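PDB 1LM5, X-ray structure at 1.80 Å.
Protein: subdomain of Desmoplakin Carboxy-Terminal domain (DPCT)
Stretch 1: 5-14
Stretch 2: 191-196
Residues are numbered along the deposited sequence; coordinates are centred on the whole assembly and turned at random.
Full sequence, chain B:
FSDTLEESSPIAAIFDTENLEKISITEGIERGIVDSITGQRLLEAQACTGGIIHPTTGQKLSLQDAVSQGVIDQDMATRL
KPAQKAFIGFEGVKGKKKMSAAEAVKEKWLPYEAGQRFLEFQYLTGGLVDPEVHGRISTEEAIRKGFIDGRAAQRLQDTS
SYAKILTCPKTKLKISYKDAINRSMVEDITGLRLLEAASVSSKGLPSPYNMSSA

Stretch 1 5-14: LEESSPIAAI
Stretch 2, residues 191-196: GLRLLE

Two segments of one chain, at least 180 residues apart wherever they touch, meet here and bury 576 Å² in total. Strand 193-196 runs parallel to the end of stretch 1, with the strand axes at 45° and 4.6 Å apart at closest approach. Ile-11 CA is nearest Arg-193 CA (4.8 Å), but Ala-12 is an extra residue, so Ala-13 pairs with Leu-194 (CA to CA 4.8 Å) and Ile-14 with Leu-195 (CA to CA 4.9 Å).

Arg-193 O accepts two backbone hydrogen bonds, from Ala-12 N at 2.6 Å and from Ala-13 N at 3.2 Å. One carbonyl can take both because Ala-12 is kinked, with phi/psi -94/-37, which brings successive NH groups to the same oxygen. Ala-13 is then extended, at -158/-170. Its O accepts from Leu-195 N at 3.0 Å and also lies 3.1 Å from Leu-194 CA, a CA-H...O contact. Ile-14 (-115/144) makes another, with its CA 3.3 Å from Leu-195 O. Stretch 2 is extended from Leu-192 (-72/135) through Glu-196 (-71/148), whereas Gly-191 has a positive phi, 78/2. Water 1 joins the stretches ahead of the paired residues: it donates to Pro-10 O at 2.8 Å and accepts from Arg-193 N at 2.9 Å.

Arg-193 has the largest covered area, 136 Å². Its CA-to-CB bond points toward stretch 1. Chi1 (-170°) and chi2 (167°) are t and extend the side chain; chi3 is m (-61°) and chi4 is -78°, so the end turns to the serines. Arg-193 NE donates to Ser-9 OG at 2.9 Å, near the guanidinium plane. Ser-9 is p (chi1 52°). Ser-8 is t (172°), and its OG lies over one guanidinium face. Ser-8 OG is 2.5 Å from Arg-193 NH2, at a poor angle, and this is not a hydrogen bond; the hydroxyl is modelled too close, so its position is less sure. Leu-5, p at both chi angles (38°, 62°), brings CD2 to 4.4 Å from Arg-193 NH1. Arg-193 NH1 is hydrogen-bonded elsewhere in the structure.

Apolar side chains pack on both faces of the pairing. On one, Ala-13 CB meets Leu-194 CD2 at 3.7 Å; Leu-194 is m,t (-46°, -172°). On the other, Ile-14 leaves toward the same face as Leu-195, and its end comes nearer to stretch 2: the m,m conformation (-59°, -67°) brings Ile-14 CD1 to 4.1 Å from Leu-195 CB. Leu-195 has an off-well chi1 of -121° with chi2 t (-166°). Its CG lies 3.8 Å from CD1 of Ile-11, which is m,t (-68°, 169°). Leu-192 is also m,t (-71°, 175°), placing its CD2 3.7 Å from Ala-12 CB.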

# COMPACT_ATOMS: atom_id res chain seq x y z
N LEU B 5 12.82 -8.54 -14.32
CA LEU B 5 11.54 -8.06 -13.71
C LEU B 5 11.46 -6.53 -13.67
O LEU B 5 12.43 -5.85 -13.35
CB LEU B 5 11.38 -8.66 -12.31
CG LEU B 5 12.62 -8.81 -11.42
CD1 LEU B 5 13.23 -7.45 -11.12
CD2 LEU B 5 12.22 -9.50 -10.12
N GLU B 6 10.27 -6.01 -13.99
CA GLU B 6 10.04 -4.57 -14.02
C GLU B 6 9.74 -3.92 -12.67
O GLU B 6 10.14 -2.79 -12.42
CB GLU B 6 8.91 -4.25 -15.00
CG GLU B 6 9.28 -4.53 -16.44
CD GLU B 6 10.62 -3.93 -16.81
OE1 GLU B 6 10.82 -2.72 -16.55
OE2 GLU B 6 11.48 -4.66 -17.35
N GLU B 7 9.01 -4.63 -11.82
CA GLU B 7 8.70 -4.12 -10.49
C GLU B 7 8.99 -5.20 -9.46
O GLU B 7 9.09 -6.38 -9.80
CB GLU B 7 7.23 -3.69 -10.38
CG GLU B 7 6.22 -4.76 -10.71
CD GLU B 7 6.16 -5.05 -12.20
OE1 GLU B 7 6.13 -4.08 -12.98
OE2 GLU B 7 6.13 -6.24 -12.58
N SER B 8 9.14 -4.80 -8.21
CA SER B 8 9.43 -5.76 -7.16
C SER B 8 9.57 -5.08 -5.82
O SER B 8 9.64 -3.86 -5.72
CB SER B 8 10.72 -6.51 -7.50
OG SER B 8 11.13 -7.34 -6.42
N SER B 9 9.60 -5.90 -4.78
CA SER B 9 9.76 -5.41 -3.42
C SER B 9 11.08 -4.66 -3.34
O SER B 9 12.01 -4.94 -4.10
CB SER B 9 9.82 -6.60 -2.47
OG SER B 9 10.81 -7.51 -2.94
N PRO B 10 11.18 -3.69 -2.42
CA PRO B 10 12.44 -2.97 -2.31
C PRO B 10 13.51 -3.90 -1.76
O PRO B 10 13.21 -4.87 -1.05
CB PRO B 10 12.12 -1.86 -1.30
CG PRO B 10 10.64 -1.68 -1.40
CD PRO B 10 10.15 -3.10 -1.54
N ILE B 11 14.75 -3.64 -2.10
CA ILE B 11 15.85 -4.43 -1.58
C ILE B 11 15.78 -4.19 -0.08
O ILE B 11 15.77 -3.04 0.37
CB ILE B 11 17.17 -3.94 -2.16
CG1 ILE B 11 17.18 -4.26 -3.65
CG2 ILE B 11 18.34 -4.58 -1.42
CD1 ILE B 11 18.29 -3.61 -4.41
N ALA B 12 15.74 -5.27 0.69
CA ALA B 12 15.60 -5.15 2.13
C ALA B 12 16.90 -5.16 2.89
O ALA B 12 17.04 -4.46 3.89
CB ALA B 12 14.72 -6.28 2.64
N ALA B 13 17.84 -5.97 2.43
CA ALA B 13 19.09 -6.10 3.14
C ALA B 13 20.20 -6.61 2.26
O ALA B 13 20.06 -6.75 1.05
CB ALA B 13 18.89 -7.02 4.33
N ILE B 14 21.30 -6.95 2.92
CA ILE B 14 22.50 -7.38 2.25
C ILE B 14 22.86 -8.82 2.54
O ILE B 14 22.63 -9.31 3.64
CB ILE B 14 23.65 -6.50 2.72
CG1 ILE B 14 23.34 -5.04 2.38
CG2 ILE B 14 24.96 -6.97 2.12
CD1 ILE B 14 23.30 -4.78 0.90
N GLY B 191 11.22 -14.05 2.15
CA GLY B 191 10.74 -13.38 0.96
C GLY B 191 11.46 -12.04 0.83
O GLY B 191 11.18 -11.28 -0.08
N LEU B 192 12.37 -11.77 1.76
CA LEU B 192 13.13 -10.52 1.75
C LEU B 192 14.15 -10.47 0.63
O LEU B 192 14.88 -11.43 0.39
CB LEU B 192 13.84 -10.33 3.09
CG LEU B 192 12.94 -10.01 4.28
CD1 LEU B 192 13.77 -9.98 5.56
CD2 LEU B 192 12.27 -8.66 4.04
N ARG B 193 14.20 -9.33 -0.04
CA ARG B 193 15.11 -9.15 -1.15
C ARG B 193 16.47 -8.69 -0.66
O ARG B 193 16.58 -7.67 0.02
CB ARG B 193 14.53 -8.16 -2.14
CG ARG B 193 15.27 -8.06 -3.44
CD ARG B 193 14.40 -7.29 -4.43
NE ARG B 193 13.14 -7.98 -4.66
CZ ARG B 193 13.00 -9.04 -5.45
NH1 ARG B 193 14.04 -9.53 -6.11
NH2 ARG B 193 11.82 -9.62 -5.56
N LEU B 194 17.50 -9.45 -1.02
CA LEU B 194 18.86 -9.15 -0.60
C LEU B 194 19.76 -8.87 -1.78
O LEU B 194 19.58 -9.41 -2.86
CB LEU B 194 19.46 -10.33 0.16
CG LEU B 194 18.63 -11.02 1.25
CD1 LEU B 194 19.51 -12.02 2.00
CD2 LEU B 194 18.07 -9.98 2.20
N LEU B 195 20.75 -8.01 -1.54
CA LEU B 195 21.74 -7.67 -2.54
C LEU B 195 23.05 -8.24 -2.01
O LEU B 195 23.41 -7.96 -0.86
CB LEU B 195 21.88 -6.17 -2.66
CG LEU B 195 21.62 -5.49 -4.00
CD1 LEU B 195 22.17 -4.07 -3.94
CD2 LEU B 195 22.24 -6.29 -5.13
N GLU B 196 23.75 -9.02 -2.82
CA GLU B 196 25.01 -9.58 -2.37
C GLU B 196 26.08 -8.49 -2.28
O GLU B 196 26.07 -7.53 -3.05
CB GLU B 196 25.48 -10.67 -3.32
CG GLU B 196 24.63 -11.91 -3.26
CD GLU B 196 25.14 -13.02 -4.16
OE1 GLU B 196 24.49 -14.08 -4.21
OE2 GLU B 196 26.19 -12.83 -4.82
O HOH W 1 12.34 -7.20 0.32